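Local coordinates for protein transcriptional regulator, LacI family (Burkholderia phymatum, PDB 2RGY) that probably regulates transcription as a LacI-family repressor or activator, its periplasmic-binding-protein-like domain being expected to sense a small effector such as a sugar, at residues F151-L154 against A155-G158; G212-V215 against P216-S220. All coordinates share one frame; numbering follows the deposited sequence.

Interactions 1 and 2 illustrate how an alpha/beta domain finishes its helices before the chain turns back to its central strands. Both belong to the periplasmic-binding-protein-like domain and lie in series along the chain: residues 151-158 close helix 141-155 ahead of strand 166-168, whereas the loop of interaction 2 follows helix 198-210 and leads into strand 220-223. Their centres are about 24 Å apart and their nearest atoms about 12 Å, so they do not touch. Each contains a Schellman motif, with Gly158 and Gly212 at positive phi. The two contacts lie toward the periphery, their centres about 23 and 25 Å from the centre of the chain.

Interaction 1: F151-L154 against A155-G158; sequences FDEL and ARHG
The C-terminal end of helix 141-155 is closed here by a Schellman motif, with the side chains of Glu153, Arg156 and His157 meeting over the last turn. Helical bonds run from Ala155 N to Phe151 O and from Arg156 N to Asp152 O. The next carbonyl is taken by a side chain: His157 ND1 donates to Glu153 O at 3.0 Å, almost straight (177°), and the oxygen lies in the imidazole plane at its edge. Glu153 has CG anti to its N (chi1 -177°) and bends at chi2, bringing its carboxylate round to both later residues. Glu153 OE1 forms a salt bridge with Arg156 NH1 at 2.9 Å, its hydrogen bond bent and weak, while Glu153 OE2 touches His157 CE1 at 3.1 Å. The carboxylate and guanidinium planes stand 50° apart. A water bridges Arg156 NH2 and Asp152 OD2, which are 4.9 Å apart and not in direct contact. Leu154 packs against Ala120 and Ile124 of helix 112-125. Separately, His157 N donates to Leu154 O at 2.9 Å. Ile159 N to Leu154 O and Gly158 N to Ala155 O, round Gly158 at positive phi, make the Schellman motif.

Interaction 2: G212-V215 against P216-S220; sequences GISV and PGDVS
A chi1 of 55° sets OG of Ser214 between its own N and carbonyl carbon, while chi1 of -51° in Asp218 turns CG anti to the carbonyl carbon; the hydroxyl and the carboxylate thereby meet across the loop. OD2 of Asp218 is gripped twice by one residue: Ser214 N donates to it at 3.0 Å from above the carboxylate plane, and Ser214 OG gives it a weak bond at 2.8 Å. The same hydroxyl is also a weak acceptor for Asp218 N. Backbone bonds complete the knot, for Ser214 O receives both Asp218 N at 2.8 Å and Val219 N at 3.0 Å. The second donor approaches at a C=O...N angle of 168°, nearly in line with the carbonyl, whereas the first stands well above its plane. The chain doubles back through a cis peptide between Val215 and Pro216, and residues 214-217 fit a type VIa turn. Just before that peptide, Val215 CA makes a CA-H...O contact with Val219 O at 3.3 Å, and CG1 of Val215 lies against that same oxygen. On the apolar side, Ile213 CG2 meets Val219 CG2 at 3.8 Å. Ile213, Val215 and Val219 all pack on Phe208 of helix 198-210, while Ser220 pairs through its backbone with Thr191 and Leu193, where strand 220-223 runs beside strand 192-195.

Interaction 1: F151-L154 against A155-G158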
ATOM      1  N   PHE A 151      -3.777 -27.946   5.594  1.00 19.10           N
ATOM      2  CA  PHE A 151      -4.480 -29.213   5.558  1.00 20.37           C
ATOM      3  C   PHE A 151      -3.794 -30.376   6.252  1.00 20.99           C
ATOM      4  O   PHE A 151      -4.460 -31.345   6.606  1.00 21.97           O
ATOM      5  CB  PHE A 151      -4.836 -29.561   4.120  1.00 20.13           C
ATOM      6  CG  PHE A 151      -5.914 -28.680   3.556  1.00 20.14           C
ATOM      7  CD1 PHE A 151      -7.205 -28.731   4.083  1.00 20.68           C
ATOM      8  CD2 PHE A 151      -5.639 -27.776   2.530  1.00 19.37           C
ATOM      9  CE1 PHE A 151      -8.221 -27.889   3.599  1.00 21.34           C
ATOM     10  CE2 PHE A 151      -6.637 -26.924   2.028  1.00 20.30           C
ATOM     11  CZ  PHE A 151      -7.934 -26.980   2.565  1.00 21.37           C
ATOM     12  N   ASP A 152      -2.476 -30.292   6.447  1.00 22.84           N
ATOM     13  CA  ASP A 152      -1.773 -31.356   7.157  1.00 23.38           C
ATOM     14  C   ASP A 152      -2.275 -31.285   8.594  1.00 22.54           C
ATOM     15  O   ASP A 152      -2.645 -32.294   9.181  1.00 22.01           O
ATOM     16  CB  ASP A 152      -0.254 -31.143   7.169  1.00 25.88           C
ATOM     17  CG  ASP A 152       0.402 -31.441   5.834  1.00 28.09           C
ATOM     18  OD1 ASP A 152      -0.191 -32.171   5.012  1.00 28.25           O
ATOM     19  OD2 ASP A 152       1.534 -30.952   5.612  1.00 31.25           O
ATOM     20  N   GLU A 153      -2.290 -30.077   9.147  1.00 21.56           N
ATOM     21  CA  GLU A 153      -2.745 -29.854  10.519  1.00 20.96           C
ATOM     22  C   GLU A 153      -4.202 -30.293  10.689  1.00 21.15           C
ATOM     23  O   GLU A 153      -4.566 -30.879  11.714  1.00 20.22           O
ATOM     24  CB  GLU A 153      -2.594 -28.379  10.877  1.00 21.75           C
ATOM     25  CG  GLU A 153      -2.969 -28.015  12.306  1.00 25.01           C
ATOM     26  CD  GLU A 153      -2.038 -28.626  13.342  1.00 27.38           C
ATOM     27  OE1 GLU A 153      -0.865 -28.922  13.010  1.00 28.29           O
ATOM     28  OE2 GLU A 153      -2.476 -28.793  14.503  1.00 29.45           O
ATOM     29  N   LEU A 154      -5.031 -30.015   9.685  1.00 20.43           N
ATOM     30  CA  LEU A 154      -6.434 -30.408   9.739  1.00 20.92           C
ATOM     31  C   LEU A 154      -6.545 -31.932   9.765  1.00 21.04           C
ATOM     32  O   LEU A 154      -7.364 -32.484  10.497  1.00 19.79           O
ATOM     33  CB  LEU A 154      -7.223 -29.885   8.529  1.00 21.36           C
ATOM     34  CG  LEU A 154      -7.375 -28.375   8.257  1.00 25.70           C
ATOM     35  CD1 LEU A 154      -8.701 -28.135   7.541  1.00 22.27           C
ATOM     36  CD2 LEU A 154      -7.327 -27.580   9.549  1.00 22.15           C
ATOM     37  N   ALA A 155      -5.721 -32.598   8.959  1.00 19.76           N
ATOM     38  CA  ALA A 155      -5.730 -34.051   8.877  1.00 20.11           C
ATOM     39  C   ALA A 155      -5.387 -34.676  10.220  1.00 20.42           C
ATOM     40  O   ALA A 155      -5.950 -35.709  10.580  1.00 19.77           O
ATOM     41  CB  ALA A 155      -4.753 -34.526   7.815  1.00 21.66           C
ATOM     42  N   ARG A 156      -4.465 -34.054  10.953  1.00 19.51           N
ATOM     43  CA  ARG A 156      -4.065 -34.546  12.274  1.00 21.24           C
ATOM     44  C   ARG A 156      -5.226 -34.470  13.257  1.00 22.80           C
ATOM     45  O   ARG A 156      -5.197 -35.104  14.316  1.00 23.25           O
ATOM     46  CB  ARG A 156      -2.901 -33.728  12.845  1.00 20.22           C
ATOM     47  CG  ARG A 156      -1.571 -33.960  12.172  1.00 24.67           C
ATOM     48  CD  ARG A 156      -0.491 -33.031  12.728  1.00 26.73           C
ATOM     49  NE  ARG A 156       0.676 -33.041  11.857  1.00 32.34           N
ATOM     50  CZ  ARG A 156       1.096 -32.001  11.142  1.00 33.45           C
ATOM     51  NH1 ARG A 156       0.450 -30.841  11.202  1.00 34.98           N
ATOM     52  NH2 ARG A 156       2.144 -32.134  10.337  1.00 34.61           N
ATOM     53  N   HIS A 157      -6.237 -33.679  12.914  1.00 23.15           N
ATOM     54  CA  HIS A 157      -7.401 -33.525  13.766  1.00 23.48           C
ATOM     55  C   HIS A 157      -8.635 -34.211  13.227  1.00 23.83           C
ATOM     56  O   HIS A 157      -9.748 -33.953  13.688  1.00 25.35           O
ATOM     57  CB  HIS A 157      -7.683 -32.052  14.009  1.00 24.89           C
ATOM     58  CG  HIS A 157      -6.706 -31.423  14.941  1.00 26.58           C
ATOM     59  ND1 HIS A 157      -5.489 -30.930  14.519  1.00 28.29           N
ATOM     60  CD2 HIS A 157      -6.713 -31.308  16.289  1.00 27.73           C
ATOM     61  CE1 HIS A 157      -4.790 -30.541  15.569  1.00 30.47           C
ATOM     62  NE2 HIS A 157      -5.509 -30.760  16.655  1.00 29.02           N
ATOM     63  N   GLY A 158      -8.432 -35.091  12.254  1.00 22.04           N
ATOM     64  CA  GLY A 158      -9.540 -35.832  11.688  1.00 21.84           C
ATOM     65  C   GLY A 158     -10.415 -35.057  10.727  1.00 20.11           C
ATOM     66  O   GLY A 158     -11.579 -35.388  10.539  1.00 19.29           O
TER
HETATM   67  O   HOH W   1       2.978 -30.968   8.192  1.00 38.63           O

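Interaction 2: G212-V215 against P216-S220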
ATOM      1  N   GLY A 212     -23.997  -8.023   8.549  1.00 25.95           N
ATOM      2  CA  GLY A 212     -24.289  -8.194   9.958  1.00 27.30           C
ATOM      3  C   GLY A 212     -23.699  -9.453  10.563  1.00 27.77           C
ATOM      4  O   GLY A 212     -24.128  -9.881  11.638  1.00 27.68           O
ATOM      5  N   ILE A 213     -22.729 -10.054   9.878  1.00 26.19           N
ATOM      6  CA  ILE A 213     -22.067 -11.255  10.374  1.00 25.42           C
ATOM      7  C   ILE A 213     -20.896 -10.772  11.222  1.00 25.20           C
ATOM      8  O   ILE A 213     -19.909 -10.255  10.694  1.00 24.37           O
ATOM      9  CB  ILE A 213     -21.532 -12.115   9.217  1.00 25.34           C
ATOM     10  CG1 ILE A 213     -22.709 -12.627   8.381  1.00 23.97           C
ATOM     11  CG2 ILE A 213     -20.692 -13.260   9.770  1.00 24.46           C
ATOM     12  CD1 ILE A 213     -22.315 -13.168   7.030  1.00 26.04           C
ATOM     13  N   SER A 214     -21.011 -10.941  12.534  1.00 24.82           N
ATOM     14  CA  SER A 214     -19.985 -10.486  13.450  1.00 25.10           C
ATOM     15  C   SER A 214     -18.695 -11.296  13.461  1.00 25.29           C
ATOM     16  O   SER A 214     -18.683 -12.520  13.290  1.00 24.17           O
ATOM     17  CB  SER A 214     -20.561 -10.393  14.869  1.00 27.95           C
ATOM     18  OG  SER A 214     -21.132 -11.628  15.267  1.00 32.23           O
ATOM     19  N   VAL A 215     -17.600 -10.571  13.653  1.00 24.76           N
ATOM     20  CA  VAL A 215     -16.276 -11.156  13.715  1.00 23.72           C
ATOM     21  C   VAL A 215     -15.637 -10.559  14.959  1.00 24.79           C
ATOM     22  O   VAL A 215     -15.554  -9.342  15.087  1.00 25.89           O
ATOM     23  CB  VAL A 215     -15.449 -10.773  12.470  1.00 22.64           C
ATOM     24  CG1 VAL A 215     -14.040 -11.337  12.583  1.00 19.31           C
ATOM     25  CG2 VAL A 215     -16.133 -11.293  11.227  1.00 20.71           C
ATOM     26  N   PRO A 216     -15.181 -11.402  15.897  1.00 25.76           N
ATOM     27  CA  PRO A 216     -15.188 -12.868  15.907  1.00 26.95           C
ATOM     28  C   PRO A 216     -16.504 -13.488  16.364  1.00 29.03           C
ATOM     29  O   PRO A 216     -16.603 -14.710  16.496  1.00 28.83           O
ATOM     30  CB  PRO A 216     -14.062 -13.201  16.875  1.00 27.28           C
ATOM     31  CG  PRO A 216     -14.249 -12.127  17.925  1.00 26.00           C
ATOM     32  CD  PRO A 216     -14.485 -10.875  17.084  1.00 24.93           C
ATOM     33  N   GLY A 217     -17.503 -12.655  16.625  1.00 29.53           N
ATOM     34  CA  GLY A 217     -18.788 -13.169  17.077  1.00 32.27           C
ATOM     35  C   GLY A 217     -19.251 -14.452  16.405  1.00 32.07           C
ATOM     36  O   GLY A 217     -19.209 -15.521  17.008  1.00 33.90           O
ATOM     37  N   ASP A 218     -19.693 -14.345  15.158  1.00 31.23           N
ATOM     38  CA  ASP A 218     -20.186 -15.491  14.405  1.00 29.99           C
ATOM     39  C   ASP A 218     -19.097 -16.194  13.602  1.00 28.81           C
ATOM     40  O   ASP A 218     -19.163 -17.401  13.385  1.00 28.01           O
ATOM     41  CB  ASP A 218     -21.287 -15.046  13.444  1.00 31.03           C
ATOM     42  CG  ASP A 218     -22.371 -14.240  14.132  1.00 33.28           C
ATOM     43  OD1 ASP A 218     -22.825 -14.660  15.226  1.00 32.79           O
ATOM     44  OD2 ASP A 218     -22.772 -13.188  13.575  1.00 31.65           O
ATOM     45  N   VAL A 219     -18.102 -15.439  13.155  1.00 26.49           N
ATOM     46  CA  VAL A 219     -17.023 -16.012  12.361  1.00 23.57           C
ATOM     47  C   VAL A 219     -15.658 -15.506  12.785  1.00 22.50           C
ATOM     48  O   VAL A 219     -15.465 -14.306  12.963  1.00 22.79           O
ATOM     49  CB  VAL A 219     -17.197 -15.686  10.862  1.00 23.10           C
ATOM     50  CG1 VAL A 219     -16.025 -16.244  10.071  1.00 21.97           C
ATOM     51  CG2 VAL A 219     -18.491 -16.279  10.348  1.00 22.47           C
ATOM     52  N   SER A 220     -14.718 -16.430  12.950  1.00 20.30           N
ATOM     53  CA  SER A 220     -13.355 -16.084  13.324  1.00 19.83           C
ATOM     54  C   SER A 220     -12.570 -16.071  12.028  1.00 17.45           C
ATOM     55  O   SER A 220     -12.666 -16.996  11.236  1.00 17.93           O
ATOM     56  CB  SER A 220     -12.782 -17.121  14.287  1.00 22.52           C
ATOM     57  OG  SER A 220     -13.325 -16.956  15.584  1.00 26.71           O
TER